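Local structure of Mannose/sialic acid-binding lectin (Polygonatum cyrtonema, 3A0C) at the interface of chains A and B. The protein binds mannose and has anti-HIV activity, being a bulb-type lectin of the beta-prism II fold. Sequence-based numbering; all coordinates share one arbitrary frame. Chains: chain A/B, Mannose/sialic acid-binding lectin.

Contact 1: the interface of chains A and B. Residues chain A 88, 90, 98; chain B 3, 5, 85-86, 101.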
loop_
_atom_site.group_PDB
_atom_site.type_symbol
_atom_site.label_atom_id
_atom_site.label_comp_id
_atom_site.label_asym_id
_atom_site.label_seq_id
_atom_site.Cartn_x
_atom_site.Cartn_y
_atom_site.Cartn_z
ATOM N N VAL A 88 -4.645 -0.255 1.619
ATOM C CA VAL A 88 -3.740 -1.402 1.651
ATOM C C VAL A 88 -4.236 -2.646 2.414
ATOM O O VAL A 88 -4.608 -2.569 3.590
ATOM C CB VAL A 88 -2.335 -0.966 2.257
ATOM C CG1 VAL A 88 -1.354 -2.140 2.297
ATOM C CG2 VAL A 88 -1.763 0.174 1.445
ATOM N N GLN A 90 -3.004 -5.646 4.096
ATOM C CA GLN A 90 -1.732 -6.045 4.694
ATOM C C GLN A 90 -1.565 -7.516 5.048
ATOM O O GLN A 90 -2.534 -8.217 5.310
ATOM C CB GLN A 90 -1.495 -5.191 5.945
ATOM C CG GLN A 90 -1.475 -3.699 5.650
ATOM C CD GLN A 90 -1.309 -2.839 6.890
ATOM O OE1 GLN A 90 -1.009 -1.649 6.789
ATOM N NE2 GLN A 90 -1.508 -3.428 8.057
ATOM N N TYR A 98 -4.138 4.971 3.978
ATOM C CA TYR A 98 -3.076 5.891 4.386
ATOM C C TYR A 98 -3.059 7.122 3.490
ATOM O O TYR A 98 -3.479 7.062 2.334
ATOM C CB TYR A 98 -1.686 5.228 4.305
ATOM C CG TYR A 98 -1.446 4.040 5.224
ATOM C CD1 TYR A 98 -1.675 2.728 4.783
ATOM C CD2 TYR A 98 -0.897 4.222 6.493
ATOM C CE1 TYR A 98 -1.348 1.637 5.573
ATOM C CE2 TYR A 98 -0.567 3.135 7.292
ATOM C CZ TYR A 98 -0.789 1.850 6.825
ATOM O OH TYR A 98 -0.410 0.779 7.599
ATOM N N SER B 3 3.704 -3.635 -0.940
ATOM C CA SER B 3 3.642 -2.626 0.112
ATOM C C SER B 3 4.466 -3.043 1.336
ATOM O O SER B 3 4.625 -4.232 1.605
ATOM C CB SER B 3 2.187 -2.404 0.531
ATOM O OG SER B 3 1.698 -3.484 1.304
ATOM N N SER B 5 4.621 -1.676 5.341
ATOM C CA SER B 5 4.059 -0.719 6.298
ATOM C C SER B 5 4.835 -0.599 7.607
ATOM O O SER B 5 5.439 -1.554 8.061
ATOM C CB SER B 5 2.621 -1.084 6.590
ATOM O OG SER B 5 2.586 -2.368 7.163
ATOM N N TYR B 85 2.610 4.475 8.754
ATOM C CA TYR B 85 2.711 4.835 7.343
ATOM C C TYR B 85 2.925 3.597 6.493
ATOM O O TYR B 85 3.081 2.506 7.014
ATOM C CB TYR B 85 3.887 5.787 7.119
ATOM C CG TYR B 85 3.761 7.110 7.837
ATOM C CD1 TYR B 85 3.910 7.203 9.227
ATOM C CD2 TYR B 85 3.466 8.271 7.126
ATOM C CE1 TYR B 85 3.764 8.422 9.878
ATOM C CE2 TYR B 85 3.319 9.490 7.768
ATOM C CZ TYR B 85 3.468 9.559 9.136
ATOM O OH TYR B 85 3.300 10.775 9.746
ATOM N N VAL B 86 2.957 3.784 5.181
ATOM C CA VAL B 86 3.142 2.668 4.254
ATOM C C VAL B 86 3.981 3.091 3.031
ATOM O O VAL B 86 3.919 4.237 2.574
ATOM C CB VAL B 86 1.745 2.095 3.775
ATOM C CG1 VAL B 86 1.027 3.113 2.881
ATOM C CG2 VAL B 86 1.929 0.765 3.045
ATOM N N VAL B 101 -2.389 7.057 9.231
ATOM C CA VAL B 101 -3.535 6.187 8.979
ATOM C C VAL B 101 -4.810 7.033 8.995
ATOM O O VAL B 101 -4.976 7.889 9.856
ATOM C CB VAL B 101 -3.625 5.064 10.042
ATOM C CG1 VAL B 101 -2.397 4.161 9.953
ATOM C CG2 VAL B 101 -3.709 5.666 11.421
#

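Contact 2: the interface of chains A and B. Residues chain A 1-3, 86, 88; chain B 2-3, 18, 88.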
loop_
_atom_site.group_PDB
_atom_site.type_symbol
_atom_site.label_atom_id
_atom_site.label_comp_id
_atom_site.label_asym_id
_atom_site.label_seq_id
_atom_site.Cartn_x
_atom_site.Cartn_y
_atom_site.Cartn_z
ATOM N N VAL A 1 -1.685 -7.745 -6.707
ATOM C CA VAL A 1 -1.652 -6.366 -6.145
ATOM C C VAL A 1 -2.448 -6.346 -4.841
ATOM O O VAL A 1 -3.530 -6.920 -4.765
ATOM C CB VAL A 1 -2.300 -5.362 -7.124
ATOM C CG1 VAL A 1 -1.805 -3.946 -6.842
ATOM C CG2 VAL A 1 -1.987 -5.766 -8.537
ATOM N N ASN A 2 -1.909 -5.706 -3.808
ATOM C CA ASN A 2 -2.633 -5.629 -2.552
ATOM C C ASN A 2 -2.828 -4.170 -2.151
ATOM O O ASN A 2 -2.859 -3.837 -0.964
ATOM C CB ASN A 2 -1.906 -6.393 -1.433
ATOM C CG ASN A 2 -0.567 -5.804 -1.102
ATOM O OD1 ASN A 2 0.411 -6.053 -1.796
ATOM N ND2 ASN A 2 -0.510 -5.006 -0.040
ATOM N N SER A 3 -2.961 -3.295 -3.145
ATOM C CA SER A 3 -3.167 -1.872 -2.868
ATOM C C SER A 3 -4.070 -1.239 -3.909
ATOM O O SER A 3 -4.132 -1.691 -5.044
ATOM C CB SER A 3 -1.831 -1.117 -2.850
ATOM O OG SER A 3 -1.373 -0.881 -4.167
ATOM N N VAL A 86 -4.120 5.819 -0.250
ATOM C CA VAL A 86 -3.991 4.437 -0.683
ATOM C C VAL A 86 -4.721 3.505 0.293
ATOM O O VAL A 86 -4.749 3.752 1.498
ATOM C CB VAL A 86 -2.461 4.024 -0.785
ATOM C CG1 VAL A 86 -1.820 3.973 0.612
ATOM C CG2 VAL A 86 -2.307 2.694 -1.508
ATOM N N VAL A 88 -4.645 -0.255 1.619
ATOM C CA VAL A 88 -3.740 -1.402 1.651
ATOM C C VAL A 88 -4.236 -2.646 2.414
ATOM O O VAL A 88 -4.608 -2.569 3.590
ATOM C CB VAL A 88 -2.335 -0.966 2.257
ATOM C CG1 VAL A 88 -1.354 -2.140 2.297
ATOM C CG2 VAL A 88 -1.763 0.174 1.445
ATOM N N ASN B 2 3.188 -5.687 -2.650
ATOM C CA ASN B 2 3.793 -4.480 -3.203
ATOM C C ASN B 2 3.723 -3.319 -2.233
ATOM O O ASN B 2 3.703 -2.167 -2.641
ATOM C CB ASN B 2 3.161 -4.082 -4.541
ATOM C CG ASN B 2 1.706 -3.759 -4.423
ATOM O OD1 ASN B 2 0.877 -4.650 -4.383
ATOM N ND2 ASN B 2 1.381 -2.484 -4.359
ATOM N N SER B 3 3.704 -3.635 -0.940
ATOM C CA SER B 3 3.642 -2.626 0.112
ATOM C C SER B 3 4.466 -3.043 1.336
ATOM O O SER B 3 4.625 -4.232 1.605
ATOM C CB SER B 3 2.187 -2.404 0.531
ATOM O OG SER B 3 1.698 -3.484 1.304
ATOM N N VAL B 18 5.119 -5.596 -8.305
ATOM C CA VAL B 18 3.791 -5.297 -8.818
ATOM C C VAL B 18 3.843 -5.317 -10.338
ATOM O O VAL B 18 4.899 -5.099 -10.931
ATOM C CB VAL B 18 3.276 -3.906 -8.320
ATOM C CG1 VAL B 18 4.023 -2.761 -9.024
ATOM C CG2 VAL B 18 1.749 -3.806 -8.519
ATOM N N VAL B 88 4.477 2.178 -0.816
ATOM C CA VAL B 88 3.810 1.453 -1.898
ATOM C C VAL B 88 4.425 1.508 -3.307
ATOM O O VAL B 88 4.585 2.585 -3.894
ATOM C CB VAL B 88 2.323 1.899 -2.036
ATOM C CG1 VAL B 88 1.616 1.061 -3.087
ATOM C CG2 VAL B 88 1.607 1.761 -0.708
#

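Contact 3: the interface of chains A and B. Residues chain A 42, 94-95; chain B 103, 105-107.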
loop_
_atom_site.group_PDB
_atom_site.type_symbol
_atom_site.label_atom_id
_atom_site.label_comp_id
_atom_site.label_asym_id
_atom_site.label_seq_id
_atom_site.Cartn_x
_atom_site.Cartn_y
_atom_site.Cartn_z
ATOM N N TRP A 42 -14.253 -10.106 7.585
ATOM C CA TRP A 42 -14.714 -8.717 7.611
ATOM C C TRP A 42 -15.579 -8.392 6.391
ATOM O O TRP A 42 -15.389 -8.975 5.322
ATOM C CB TRP A 42 -13.522 -7.746 7.657
ATOM C CG TRP A 42 -13.956 -6.320 7.845
ATOM C CD1 TRP A 42 -14.109 -5.654 9.033
ATOM C CD2 TRP A 42 -14.363 -5.405 6.816
ATOM N NE1 TRP A 42 -14.589 -4.380 8.803
ATOM C CE2 TRP A 42 -14.754 -4.204 7.453
ATOM C CE3 TRP A 42 -14.434 -5.486 5.418
ATOM C CZ2 TRP A 42 -15.213 -3.090 6.738
ATOM C CZ3 TRP A 42 -14.890 -4.379 4.705
ATOM C CH2 TRP A 42 -15.275 -3.194 5.370
ATOM N N ASN A 94 -4.843 -6.687 8.228
ATOM C CA ASN A 94 -5.587 -5.456 8.483
ATOM C C ASN A 94 -5.649 -4.701 7.158
ATOM O O ASN A 94 -4.714 -4.750 6.383
ATOM C CB ASN A 94 -4.878 -4.609 9.560
ATOM C CG ASN A 94 -5.769 -3.500 10.155
ATOM O OD1 ASN A 94 -6.958 -3.399 9.880
ATOM N ND2 ASN A 94 -5.172 -2.672 10.990
ATOM N N VAL A 95 -6.772 -4.041 6.891
ATOM C CA VAL A 95 -6.964 -3.259 5.672
ATOM C C VAL A 95 -6.986 -1.795 6.081
ATOM O O VAL A 95 -7.921 -1.331 6.733
ATOM C CB VAL A 95 -8.285 -3.624 4.983
ATOM C CG1 VAL A 95 -8.545 -2.677 3.824
ATOM C CG2 VAL A 95 -8.221 -5.082 4.503
ATOM N N TRP B 103 -8.024 5.420 8.066
ATOM C CA TRP B 103 -9.084 4.476 8.384
ATOM C C TRP B 103 -8.528 3.058 8.259
ATOM O O TRP B 103 -7.501 2.850 7.617
ATOM C CB TRP B 103 -10.246 4.682 7.405
ATOM C CG TRP B 103 -11.469 3.813 7.652
ATOM C CD1 TRP B 103 -12.509 4.064 8.504
ATOM C CD2 TRP B 103 -11.775 2.579 7.002
ATOM N NE1 TRP B 103 -13.444 3.067 8.417
ATOM C CE2 TRP B 103 -13.022 2.140 7.500
ATOM C CE3 TRP B 103 -11.119 1.801 6.040
ATOM C CZ2 TRP B 103 -13.630 0.956 7.061
ATOM C CZ3 TRP B 103 -11.723 0.631 5.607
ATOM C CH2 TRP B 103 -12.966 0.222 6.117
ATOM N N THR B 105 -10.009 -1.397 8.716
ATOM C CA THR B 105 -11.161 -2.273 8.957
ATOM C C THR B 105 -11.106 -2.891 10.355
ATOM O O THR B 105 -12.141 -3.204 10.949
ATOM C CB THR B 105 -11.240 -3.427 7.923
ATOM O OG1 THR B 105 -9.973 -4.091 7.852
ATOM C CG2 THR B 105 -11.624 -2.899 6.542
ATOM N N GLY B 106 -9.895 -3.030 10.887
ATOM C CA GLY B 106 -9.732 -3.650 12.189
ATOM C C GLY B 106 -9.752 -5.170 12.053
ATOM O O GLY B 106 -9.858 -5.895 13.042
ATOM N N SER B 107 -9.662 -5.658 10.819
ATOM C CA SER B 107 -9.659 -7.092 10.552
ATOM C C SER B 107 -8.284 -7.658 10.886
ATOM O O SER B 107 -8.057 -8.862 10.899
ATOM C CB SER B 107 -9.994 -7.357 9.091
ATOM O OG SER B 107 -9.173 -6.581 8.237
#

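Contact 1: the interface of chains A and B
A:Tyr98 turns its CG anti to its own carbonyl carbon (chi1 -63°), while B:Val86 holds CG1 between its backbone N and carbonyl carbon (chi1 69°), and together these torsions lay the valine across one face of the phenol ring. A:Gln90 and A:Tyr98 are the first and last residues of the Gln-x-Asp-x-Asn-x-Val-x-Tyr mannose-binding motif of the bulb-type lectins, so the dimer contact packs directly against a sugar-site residue. The branched CB of B:Val86 sits 3.7 Å from the centroid of the A:Tyr98 ring, displaced toward its rim in a CH-pi contact. The compact CG1 methyl of B:Val86 lies 3.3 Å from CD1 of A:Tyr98. B:Val101, also beta-branched, brings CG1 to the CE2 rim of A:Tyr98 at 3.4 Å, on the side of the ring plane away from B:Val86. A:Tyr98 and B:Val101 form an antiparallel beta bridge, which holds their side chains side by side. The hydroxyl OH of A:Tyr98 donates to the amide oxygen OE1 of A:Gln90 over 2.6 Å, in the carbonyl plane and at a C=O...donor angle of 157°, which should fix both groups. B:Ser5, small enough to fit beside this pair, places CB 3.7 Å from OE1 of A:Gln90. Farther along, the CG1 methyl of A:Val88 meets the hydroxyl OG of B:Ser3 at 3.5 Å.

Contact 2: the interface of chains A and B
The side-chain amides of A:Asn2 and B:Asn2 run alongside each other with reversed directions, their planes 52° apart, and work through their edges: each oxygen edge accepts a backbone N-H of the other chain, and each NH2 edge has a serine hydroxyl lying in its plane. This is the N-terminal segment of the bulb-type lectin chain, paired with its own copy about the two-fold axis. B:Asn2 N donates to the amide oxygen OD1 of A:Asn2 over 2.9 Å, and the reciprocal bond from A:Asn2 N to B:Asn2 OD1 spans 3.0 Å. At the other edge, ND2 of A:Asn2 donates a hydrogen bond to the hydroxyl OG of B:Ser3 at 3.0 Å, matched by B:Asn2 ND2 to A:Ser3 OG at 3.2 Å. Asparagine suits the place because one short side chain offers an acceptor and a donor at once. In A:Asn2, CG between backbone N and carbonyl carbon (chi1 64°) carries the amide over to chain B, and chi2 of -81° turns its edges to the two partners. CA of A:Val1 lies 3.5 Å from OD1 of B:Asn2, and CG1 of A:Val1 packs 3.9 Å from CG2 of B:Val18. The CG2 methyls of A:Val86 and B:Val88 touch at 4.1 Å.

Contact 3: the interface of chains A and B
This is a strand-exchange interface: the C-terminal segment of chain B reaches over to chain A and lies against its beta-prism, the arrangement by which monocot mannose-binding lectins tie two subunits into a dimer. B:Thr105 packs between A:Trp42 and A:Val95. Its CG2 methyl rests over the six-membered ring of A:Trp42, 3.5 Å from the centroid, and its CB stands over the five-membered ring, both in CH-pi contact with the broad indole. CG anti to the backbone N (chi1 -173°) swings the A:Trp42 indole toward B:Thr105. The other branch of the threonine is polar: with OG1 between backbone N and carbonyl carbon (chi1 51°), the hydroxyl is directed at A:Val95, whose N makes a weak bond to it at 3.3 Å. The main chain completes the grip, B:Thr105 N donating to A:Val95 O over 2.9 Å. A:Asn94, the asparagine of the mannose-binding motif, accepts B:Gly106 N at its amide oxygen OD1, 3.1 Å away, with the donor tilted 23° from the carbonyl plane; this bond may help to orient the asparagine in its sugar site. Glycine easily adopts the positive phi that turns this N-H toward A:Asn94. B:Ser107 OG hydrogen-bonds B:Thr105 OG1 at 2.6 Å, bracing the turn from within. B:Trp103 brings the CH2 corner of its indole to 4.1 Å from CZ2 of A:Trp42. Beside the indole's root, CB of B:Ser107 packs 3.8 Å from CB of A:Trp42.

Contact 1 and contact 2 adjoin, their C-alpha centres about 8 Å apart, and share A:Val88 and B:Ser3, so strands 86-89 and 3-5 run through both. The C-alpha centre of contact 3 is about 12 Å from that of contact 1 and about 15 Å from that of contact 2; it shares no residue with contact 1 but draws on the same strands, 95-98 of chain A and 101-104 of chain B. Contact 2 lies on the two-fold axis, contact 1 beside it, and contact 3 farthest out. Each recurs with the chains swapped, so contacts 1 and 3 may link dimer formation to the mannose-binding motif residues of both subunits.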